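GlcNAc Inducible Gene 2, GIG2 (Candida albicans, PDB 6AKZ) binds an iron(III) ion and is probably an oxygenase of the DUF1479 family, within the cupin clan. Local coordinates at residues G21-L26 and L307-F312; L287-W292 and K311-V316; L377-I382 and R451-Q456. One frame throughout, in Å; residues are numbered along the deposited sequence.

Interaction 1: residues G21-L26 and L307-F312; sequences GIKQRL and LITPKF
Lys23 reaches from helix 18-26 across the loop 307-312, and its NZ donates to the backbone O of Thr309 at 2.9 Å. The ammonium lies in the plane of that carbonyl, at a C=O...N angle of 159°. It is gripped by three oxygens, Thr309 O, Pro289 O and, in a salt bridge, Asp306 OD2; the carboxylate would be expected to favour its charged form. The aliphatic part of the side chain is also in contact: CG sits 3.6 Å from Phe312 CZ in an oblique approach to the ring, the two side chains sliding past each other in opposite directions. CE lies 3.5 Å from Lys311 O, a carbonyl oxygen buried without a hydrogen-bond partner in the model. The chain is extended beyond CG, all three later torsions being near 180°. Ile22 CG2 adds a contact to Phe312 CZ at 4.1 Å. An inverse gamma turn centred on Pro310 separates the Thr309 carbonyl from Phe312, and Lys23 touches both. At the more exposed side, Gln24 NE2 makes a weak bond to Leu307 O (3.0 Å, N-H...O angle 123°) and touches Ile308 CD1. Further out, Asp306 OD2 also pairs with Thr309 OG1, and Trp201 meets the Phe312 ring edge-to-face.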
loop_
_atom_site.group_PDB
_atom_site.type_symbol
_atom_site.label_atom_id
_atom_site.label_comp_id
_atom_site.label_asym_id
_atom_site.label_seq_id
_atom_site.Cartn_x
_atom_site.Cartn_y
_atom_site.Cartn_z
ATOM N N GLY A 21 -9.427 -25.788 -5.971
ATOM C CA GLY A 21 -8.311 -26.459 -5.329
ATOM C C GLY A 21 -7.515 -25.466 -4.492
ATOM O O GLY A 21 -7.008 -25.851 -3.473
ATOM N N ILE A 22 -7.511 -24.189 -4.906
ATOM C CA ILE A 22 -7.006 -23.071 -4.057
ATOM C C ILE A 22 -7.784 -23.041 -2.719
ATOM O O ILE A 22 -7.203 -23.028 -1.650
ATOM C CB ILE A 22 -7.128 -21.705 -4.724
ATOM C CG1 ILE A 22 -6.459 -21.623 -6.122
ATOM C CG2 ILE A 22 -6.601 -20.617 -3.796
ATOM C CD1 ILE A 22 -5.001 -21.892 -6.181
ATOM N N LYS A 23 -9.112 -23.098 -2.769
ATOM C CA LYS A 23 -9.868 -23.114 -1.535
ATOM C C LYS A 23 -9.525 -24.293 -0.665
ATOM O O LYS A 23 -9.391 -24.181 0.540
ATOM C CB LYS A 23 -11.380 -23.074 -1.807
ATOM C CG LYS A 23 -11.904 -21.845 -2.499
ATOM C CD LYS A 23 -13.424 -21.892 -2.539
ATOM C CE LYS A 23 -14.035 -20.552 -2.854
ATOM N NZ LYS A 23 -15.539 -20.643 -2.634
ATOM N N GLN A 24 -9.349 -25.470 -1.265
ATOM C CA GLN A 24 -9.020 -26.629 -0.440
ATOM C C GLN A 24 -7.599 -26.639 0.057
ATOM O O GLN A 24 -7.367 -27.210 1.118
ATOM C CB GLN A 24 -9.440 -27.939 -1.089
ATOM C CG GLN A 24 -10.964 -28.092 -1.073
ATOM C CD GLN A 24 -11.514 -28.722 -2.323
ATOM O OE1 GLN A 24 -10.773 -29.253 -3.163
ATOM N NE2 GLN A 24 -12.825 -28.656 -2.469
ATOM N N ARG A 25 -6.695 -25.941 -0.631
ATOM C CA ARG A 25 -5.352 -25.652 -0.067
ATOM C C ARG A 25 -5.374 -24.752 1.156
ATOM O O ARG A 25 -4.655 -24.979 2.127
ATOM C CB ARG A 25 -4.431 -25.024 -1.119
ATOM C CG ARG A 25 -2.941 -25.139 -0.795
ATOM C CD ARG A 25 -2.128 -24.307 -1.767
ATOM N NE ARG A 25 -2.198 -22.940 -1.295
ATOM C CZ ARG A 25 -2.371 -21.838 -2.033
ATOM N NH1 ARG A 25 -2.506 -21.879 -3.339
ATOM N NH2 ARG A 25 -2.407 -20.656 -1.409
ATOM N N LEU A 26 -6.210 -23.726 1.110
ATOM C CA LEU A 26 -6.241 -22.682 2.159
ATOM C C LEU A 26 -6.844 -23.078 3.516
ATOM O O LEU A 26 -6.337 -22.760 4.548
ATOM C CB LEU A 26 -6.961 -21.468 1.577
ATOM C CG LEU A 26 -6.255 -20.766 0.411
ATOM C CD1 LEU A 26 -7.134 -19.717 -0.234
ATOM C CD2 LEU A 26 -4.931 -20.116 0.859
ATOM N N LEU A 307 -16.652 -24.654 0.216
ATOM C CA LEU A 307 -15.321 -25.070 -0.148
ATOM C C LEU A 307 -15.204 -25.553 -1.559
ATOM O O LEU A 307 -14.142 -26.016 -1.947
ATOM C CB LEU A 307 -14.837 -26.114 0.835
ATOM C CG LEU A 307 -14.552 -25.525 2.226
ATOM C CD1 LEU A 307 -14.574 -26.645 3.234
ATOM C CD2 LEU A 307 -13.225 -24.779 2.369
ATOM N N ILE A 308 -16.247 -25.353 -2.365
ATOM C CA ILE A 308 -16.320 -25.972 -3.684
ATOM C C ILE A 308 -16.320 -24.988 -4.841
ATOM O O ILE A 308 -15.492 -25.146 -5.722
ATOM C CB ILE A 308 -17.564 -26.919 -3.838
ATOM C CG1 ILE A 308 -17.696 -27.893 -2.651
ATOM C CG2 ILE A 308 -17.492 -27.675 -5.153
ATOM C CD1 ILE A 308 -16.461 -28.727 -2.332
ATOM N N THR A 309 -17.216 -23.994 -4.888
ATOM C CA THR A 309 -17.288 -23.157 -6.135
ATOM C C THR A 309 -16.006 -22.334 -6.259
ATOM O O THR A 309 -15.557 -21.824 -5.243
ATOM C CB THR A 309 -18.431 -22.119 -6.123
ATOM O OG1 THR A 309 -18.044 -21.008 -5.284
ATOM C CG2 THR A 309 -19.761 -22.739 -5.618
ATOM N N PRO A 310 -15.491 -22.118 -7.473
ATOM C CA PRO A 310 -14.318 -21.276 -7.663
ATOM C C PRO A 310 -14.689 -19.774 -7.659
ATOM O O PRO A 310 -14.320 -19.043 -8.558
ATOM C CB PRO A 310 -13.839 -21.715 -9.038
ATOM C CG PRO A 310 -15.116 -21.910 -9.777
ATOM C CD PRO A 310 -16.033 -22.559 -8.778
ATOM N N LYS A 311 -15.426 -19.327 -6.660
ATOM C CA LYS A 311 -15.850 -17.910 -6.588
ATOM C C LYS A 311 -14.859 -17.193 -5.672
ATOM O O LYS A 311 -14.686 -17.580 -4.523
ATOM C CB LYS A 311 -17.283 -17.777 -6.055
ATOM C CG LYS A 311 -18.302 -18.274 -7.115
ATOM C CD LYS A 311 -19.711 -18.047 -6.671
ATOM C CE LYS A 311 -20.681 -18.811 -7.549
ATOM N NZ LYS A 311 -20.579 -18.433 -8.988
ATOM N N PHE A 312 -14.223 -16.181 -6.229
ATOM C CA PHE A 312 -13.356 -15.237 -5.511
ATOM C C PHE A 312 -13.875 -13.841 -5.845
ATOM O O PHE A 312 -13.460 -13.203 -6.829
ATOM C CB PHE A 312 -11.903 -15.477 -5.900
ATOM C CG PHE A 312 -11.316 -16.633 -5.196
ATOM C CD1 PHE A 312 -11.480 -17.947 -5.697
ATOM C CD2 PHE A 312 -10.694 -16.466 -3.981
ATOM C CE1 PHE A 312 -10.995 -19.033 -4.982
ATOM C CE2 PHE A 312 -10.193 -17.566 -3.272
ATOM C CZ PHE A 312 -10.359 -18.858 -3.775
#

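Interaction 2: residues L287-W292 and K311-V316; sequences LRPFFW and KFPGTV
Trp292 CG lies between its backbone N and carbonyl carbon (chi1 60°), and Lys311 CG lies anti to its own carbonyl carbon (chi1 -71°). Lys311 CD lies over one face of the indole, 3.6 Å from Trp292 CZ2 and offset toward the rim, and makes a CH-pi contact with the six-membered ring, 3.9 Å from its centroid. The lysine chain bends at chi4 (-59°), which turns NZ aside; NZ forms a salt bridge with Asp14 and a hydrogen bond to Pro12 O, and its cation-pi attraction to the indole is long and at most weak. Pro289 supplies the second CH-pi contact: its CB lies over the face of Phe312, 4.1 Å from the ring centroid, while CG comes to 3.6 Å from Phe312 CD2, the two side chains crossing at about a right angle. Pro313 closes the apolar patch, its CD 4.0 Å from Pro289 CG and its CG 4.2 Å from Trp292 CB. The type II turn from Phe312 to Thr315 carries Pro313 and Gly314 at its centre; Phe312 O accepts from both Thr315 N and, at 2.6 Å, Thr315 OG1. Both segments belong to the long connection between helix 278-287 and strand 322-323. Helix 18-26 packs on the Phe290 and Phe312 side chains, helix 32-56 on Leu287 and Phe291, and Gly314 bonds through its backbone to Phe323 of strand 322-323.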
loop_
_atom_site.group_PDB
_atom_site.type_symbol
_atom_site.label_atom_id
_atom_site.label_comp_id
_atom_site.label_asym_id
_atom_site.label_seq_id
_atom_site.Cartn_x
_atom_site.Cartn_y
_atom_site.Cartn_z
ATOM N N LEU A 287 -11.931 -14.401 4.160
ATOM C CA LEU A 287 -12.945 -15.439 4.263
ATOM C C LEU A 287 -14.146 -15.297 3.361
ATOM O O LEU A 287 -14.906 -16.271 3.195
ATOM C CB LEU A 287 -13.429 -15.570 5.711
ATOM C CG LEU A 287 -12.395 -15.998 6.749
ATOM C CD1 LEU A 287 -12.949 -16.031 8.143
ATOM C CD2 LEU A 287 -11.818 -17.344 6.447
ATOM N N ARG A 288 -14.357 -14.137 2.775
ATOM C CA ARG A 288 -15.526 -13.936 1.911
ATOM C C ARG A 288 -15.748 -14.970 0.748
ATOM O O ARG A 288 -16.908 -15.328 0.508
ATOM C CB ARG A 288 -15.619 -12.520 1.414
ATOM C CG ARG A 288 -16.948 -12.158 0.768
ATOM C CD ARG A 288 -18.135 -12.234 1.680
ATOM N NE ARG A 288 -19.325 -11.663 0.991
ATOM C CZ ARG A 288 -20.575 -11.763 1.420
ATOM N NH1 ARG A 288 -20.846 -12.447 2.509
ATOM N NH2 ARG A 288 -21.549 -11.133 0.736
ATOM N N PRO A 289 -14.680 -15.443 0.070
ATOM C CA PRO A 289 -14.875 -16.492 -0.947
ATOM C C PRO A 289 -15.460 -17.756 -0.406
ATOM O O PRO A 289 -16.096 -18.466 -1.180
ATOM C CB PRO A 289 -13.475 -16.698 -1.555
ATOM C CG PRO A 289 -12.750 -15.405 -1.245
ATOM C CD PRO A 289 -13.261 -15.016 0.115
ATOM N N PHE A 290 -15.303 -18.022 0.892
ATOM C CA PHE A 290 -15.852 -19.171 1.542
ATOM C C PHE A 290 -17.258 -18.927 2.134
ATOM O O PHE A 290 -17.969 -19.914 2.492
ATOM C CB PHE A 290 -14.953 -19.634 2.674
ATOM C CG PHE A 290 -13.538 -19.933 2.225
ATOM C CD1 PHE A 290 -12.558 -18.925 2.161
ATOM C CD2 PHE A 290 -13.195 -21.180 1.821
ATOM C CE1 PHE A 290 -11.300 -19.198 1.708
ATOM C CE2 PHE A 290 -11.911 -21.457 1.375
ATOM C CZ PHE A 290 -10.952 -20.467 1.344
ATOM N N PHE A 291 -17.617 -17.650 2.335
ATOM C CA PHE A 291 -18.899 -17.300 2.959
ATOM C C PHE A 291 -19.580 -16.202 2.205
ATOM O O PHE A 291 -19.943 -15.177 2.792
ATOM C CB PHE A 291 -18.663 -16.897 4.412
ATOM C CG PHE A 291 -18.062 -17.979 5.261
ATOM C CD1 PHE A 291 -18.844 -19.035 5.744
ATOM C CD2 PHE A 291 -16.735 -17.971 5.584
ATOM C CE1 PHE A 291 -18.308 -20.023 6.554
ATOM C CE2 PHE A 291 -16.183 -18.950 6.403
ATOM C CZ PHE A 291 -16.971 -20.003 6.878
ATOM N N TRP A 292 -19.690 -16.393 0.879
ATOM C CA TRP A 292 -20.114 -15.365 -0.040
ATOM C C TRP A 292 -21.623 -15.362 -0.118
ATOM O O TRP A 292 -22.161 -14.379 -0.591
ATOM C CB TRP A 292 -19.548 -15.546 -1.479
ATOM C CG TRP A 292 -19.948 -16.834 -2.137
ATOM C CD1 TRP A 292 -19.287 -18.023 -2.073
ATOM C CD2 TRP A 292 -21.131 -17.074 -2.940
ATOM N NE1 TRP A 292 -19.981 -19.003 -2.756
ATOM C CE2 TRP A 292 -21.117 -18.452 -3.301
ATOM C CE3 TRP A 292 -22.205 -16.273 -3.364
ATOM C CZ2 TRP A 292 -22.110 -19.025 -4.104
ATOM C CZ3 TRP A 292 -23.196 -16.843 -4.140
ATOM C CH2 TRP A 292 -23.137 -18.216 -4.503
ATOM N N LYS A 311 -15.426 -19.327 -6.660
ATOM C CA LYS A 311 -15.850 -17.910 -6.588
ATOM C C LYS A 311 -14.859 -17.193 -5.672
ATOM O O LYS A 311 -14.686 -17.580 -4.523
ATOM C CB LYS A 311 -17.283 -17.777 -6.055
ATOM C CG LYS A 311 -18.302 -18.274 -7.115
ATOM C CD LYS A 311 -19.711 -18.047 -6.671
ATOM C CE LYS A 311 -20.681 -18.811 -7.549
ATOM N NZ LYS A 311 -20.579 -18.433 -8.988
ATOM N N PHE A 312 -14.223 -16.181 -6.229
ATOM C CA PHE A 312 -13.356 -15.237 -5.511
ATOM C C PHE A 312 -13.875 -13.841 -5.845
ATOM O O PHE A 312 -13.460 -13.203 -6.829
ATOM C CB PHE A 312 -11.903 -15.477 -5.900
ATOM C CG PHE A 312 -11.316 -16.633 -5.196
ATOM C CD1 PHE A 312 -11.480 -17.947 -5.697
ATOM C CD2 PHE A 312 -10.694 -16.466 -3.981
ATOM C CE1 PHE A 312 -10.995 -19.033 -4.982
ATOM C CE2 PHE A 312 -10.193 -17.566 -3.272
ATOM C CZ PHE A 312 -10.359 -18.858 -3.775
ATOM N N PRO A 313 -14.920 -13.431 -5.126
ATOM C CA PRO A 313 -15.615 -12.224 -5.531
ATOM C C PRO A 313 -14.762 -10.955 -5.548
ATOM O O PRO A 313 -13.870 -10.794 -4.686
ATOM C CB PRO A 313 -16.735 -12.109 -4.514
ATOM C CG PRO A 313 -16.784 -13.383 -3.744
ATOM C CD PRO A 313 -15.460 -14.043 -3.900
ATOM N N GLY A 314 -14.977 -10.123 -6.560
ATOM C CA GLY A 314 -14.228 -8.873 -6.739
ATOM C C GLY A 314 -12.846 -9.026 -7.368
ATOM O O GLY A 314 -12.128 -8.034 -7.513
ATOM N N THR A 315 -12.489 -10.238 -7.801
ATOM C CA THR A 315 -11.145 -10.499 -8.341
ATOM C C THR A 315 -11.162 -10.592 -9.831
ATOM O O THR A 315 -12.140 -11.092 -10.405
ATOM C CB THR A 315 -10.499 -11.804 -7.803
ATOM O OG1 THR A 315 -11.244 -12.935 -8.248
ATOM C CG2 THR A 315 -10.327 -11.846 -6.247
ATOM N N VAL A 316 -10.073 -10.136 -10.441
ATOM C CA VAL A 316 -9.775 -10.363 -11.862
ATOM C C VAL A 316 -8.336 -10.822 -11.888
ATOM O O VAL A 316 -7.431 -9.973 -11.802
ATOM C CB VAL A 316 -9.976 -9.089 -12.685
ATOM C CG1 VAL A 316 -9.634 -9.303 -14.153
ATOM C CG2 VAL A 316 -11.435 -8.641 -12.551
#

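Interaction 3: residues L377-I382 and R451-Q456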
loop_
_atom_site.group_PDB
_atom_site.type_symbol
_atom_site.label_atom_id
_atom_site.label_comp_id
_atom_site.label_asym_id
_atom_site.label_seq_id
_atom_site.Cartn_x
_atom_site.Cartn_y
_atom_site.Cartn_z
ATOM N N LEU A 377 13.690 -1.915 1.794
ATOM C CA LEU A 377 14.709 -2.697 1.167
ATOM C C LEU A 377 14.423 -4.166 1.469
ATOM O O LEU A 377 14.440 -4.596 2.613
ATOM C CB LEU A 377 16.125 -2.281 1.588
ATOM C CG LEU A 377 17.265 -3.210 1.059
ATOM C CD1 LEU A 377 17.314 -3.105 -0.454
ATOM C CD2 LEU A 377 18.561 -2.645 1.672
ATOM N N SER A 378 14.071 -4.884 0.465
ATOM C CA SER A 378 13.630 -6.302 0.640
ATOM C C SER A 378 13.771 -7.055 -0.596
ATOM O O SER A 378 13.913 -6.500 -1.705
ATOM C CB SER A 378 12.154 -6.380 1.184
ATOM O OG SER A 378 11.256 -6.070 0.140
ATOM N N ILE A 379 13.753 -8.360 -0.473
ATOM C CA ILE A 379 14.076 -9.216 -1.666
ATOM C C ILE A 379 13.180 -8.986 -2.898
ATOM O O ILE A 379 13.683 -8.955 -4.047
ATOM C CB ILE A 379 14.199 -10.683 -1.263
ATOM C CG1 ILE A 379 14.920 -11.481 -2.324
ATOM C CG2 ILE A 379 12.881 -11.345 -0.938
ATOM C CD1 ILE A 379 16.380 -11.104 -2.430
ATOM N N THR A 380 11.900 -8.708 -2.687
ATOM C CA THR A 380 10.970 -8.494 -3.841
ATOM C C THR A 380 11.041 -7.034 -4.336
ATOM O O THR A 380 10.279 -6.712 -5.217
ATOM C CB THR A 380 9.517 -8.926 -3.558
ATOM O OG1 THR A 380 8.942 -8.134 -2.490
ATOM C CG2 THR A 380 9.420 -10.421 -3.150
ATOM N N ASN A 381 11.851 -6.177 -3.679
ATOM C CA ASN A 381 12.060 -4.795 -4.039
ATOM C C ASN A 381 13.410 -4.541 -4.724
ATOM O O ASN A 381 13.726 -3.407 -5.059
ATOM C CB ASN A 381 11.854 -3.870 -2.850
ATOM C CG ASN A 381 10.384 -3.554 -2.654
ATOM O OD1 ASN A 381 9.631 -3.577 -3.658
ATOM N ND2 ASN A 381 9.921 -3.389 -1.416
ATOM N N ILE A 382 14.209 -5.569 -4.911
ATOM C CA ILE A 382 15.494 -5.340 -5.612
ATOM C C ILE A 382 15.228 -4.924 -7.068
ATOM O O ILE A 382 15.917 -4.026 -7.623
ATOM C CB ILE A 382 16.404 -6.560 -5.498
ATOM C CG1 ILE A 382 16.727 -6.861 -4.033
ATOM C CG2 ILE A 382 17.644 -6.331 -6.330
ATOM C CD1 ILE A 382 17.483 -5.791 -3.294
ATOM N N ARG A 451 21.220 -6.106 2.166
ATOM C CA ARG A 451 22.064 -5.060 1.729
ATOM C C ARG A 451 23.121 -5.594 0.783
ATOM O O ARG A 451 23.376 -4.995 -0.240
ATOM C CB ARG A 451 22.677 -4.301 2.888
ATOM C CG ARG A 451 21.733 -3.420 3.620
ATOM C CD ARG A 451 22.406 -2.617 4.706
ATOM N NE ARG A 451 21.397 -1.925 5.514
ATOM C CZ ARG A 451 21.604 -0.925 6.340
ATOM N NH1 ARG A 451 22.831 -0.446 6.573
ATOM N NH2 ARG A 451 20.539 -0.404 6.987
ATOM N N SER A 452 23.722 -6.721 1.110
ATOM C CA SER A 452 24.691 -7.320 0.221
ATOM C C SER A 452 24.095 -7.702 -1.127
ATOM O O SER A 452 24.714 -7.461 -2.198
ATOM C CB SER A 452 25.365 -8.527 0.876
ATOM O OG SER A 452 26.244 -9.154 -0.086
ATOM N N ILE A 453 22.921 -8.318 -1.091
ATOM C CA ILE A 453 22.258 -8.758 -2.328
ATOM C C ILE A 453 21.945 -7.523 -3.213
ATOM O O ILE A 453 22.215 -7.532 -4.445
ATOM C CB ILE A 453 21.027 -9.537 -1.979
ATOM C CG1 ILE A 453 21.434 -10.895 -1.365
ATOM C CG2 ILE A 453 20.103 -9.700 -3.208
ATOM C CD1 ILE A 453 20.299 -11.584 -0.610
ATOM N N ALA A 454 21.461 -6.439 -2.601
ATOM C CA ALA A 454 21.269 -5.210 -3.373
ATOM C C ALA A 454 22.546 -4.672 -4.017
ATOM O O ALA A 454 22.563 -4.331 -5.208
ATOM C CB ALA A 454 20.638 -4.108 -2.543
ATOM N N ASN A 455 23.591 -4.615 -3.239
ATOM C CA ASN A 455 24.875 -4.214 -3.747
ATOM C C ASN A 455 25.369 -5.069 -4.897
ATOM O O ASN A 455 25.878 -4.500 -5.892
ATOM C CB ASN A 455 25.864 -4.192 -2.616
ATOM C CG ASN A 455 25.643 -3.033 -1.655
ATOM O OD1 ASN A 455 24.825 -2.110 -1.855
ATOM N ND2 ASN A 455 26.394 -3.059 -0.614
ATOM N N GLN A 456 25.200 -6.377 -4.813
ATOM C CA GLN A 456 25.498 -7.265 -5.911
ATOM C C GLN A 456 24.679 -6.980 -7.185
ATOM O O GLN A 456 25.211 -7.005 -8.297
ATOM C CB GLN A 456 25.290 -8.706 -5.522
ATOM C CG GLN A 456 26.160 -9.292 -4.397
ATOM C CD GLN A 456 25.583 -10.601 -3.886
ATOM O OE1 GLN A 456 25.235 -11.463 -4.661
ATOM N NE2 GLN A 456 25.397 -10.738 -2.564
#
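Leu377 and Arg451 cross at about a right angle, the leucine methyl CD2 resting 3.8 Å from Arg451 CG. Leu377 CG is anti to the backbone N (chi1 173°), and the branch beyond it divides its contacts: while CD2 meets the arginine, CD1 is turned to the Ala454 methyl, 4.1 Å from its CB. Ile382 approaches the same alanine from its own helix, placing CD1 3.7 Å from Ala454 CB and 3.8 Å from Ala454 CA. The small side chain of Ala454 thus receives two methyls and lets Ile382 come in against the helix backbone. Here the nearest CA atoms, those of Ile382 and Ala454, are 6.2 Å apart, closer than the other facing pairs.

The contact is plain hydrophobic packing between helix 445-460 and the loop between strand 367-371 and helix 382-394, where the chain turns a corner at Leu377. Arg451 and Ala454, one helical turn apart, both touch Leu377, and Ile453 lies beside them. Ile379 crosses Ile453 obliquely, its CD1 methyl 4.1 Å from Ile453 CG2. Ile379 CG1 is anti to the backbone N (chi1 -163°), and although its CB does not point at the helix, the end of the side chain comes nearer to it. Ile382 CG1 lies farther from that same CG2 methyl, at 4.5 Å.

Ile450, from the preceding part of helix 445-460, also touches Leu377, Ile379 and Ile382, and Tyr468 of helix 466-474 packs on both Ile379 and Ile453. The polar end of Arg451 turns to other partners, a salt bridge with Asp167 and a hydrogen bond to Glu438 O.

Overall arrangement
Interactions 1 and 2 form one continuous patch, their centres 9 Å apart. They share Lys311 and Phe312 in the connection between helix 278-287 and strand 322-323, and Leu307 CD2 packs on Phe290 CD2 at 3.6 Å. Through them the N-terminal helix 18-26 is joined to the beginning of that connection (Lys23 NZ to Pro289 O, 2.7 Å) and to its 307-312 part. Interaction 3 is separate: its centre lies 34 Å from each of the others, with nearest atoms about 16 Å from interaction 1 and 19 Å from interaction 2. It follows both along the chain and fastens helix 445-460 beside helix 382-394. All three lie away from the iron site of His192, Asp194 and His355.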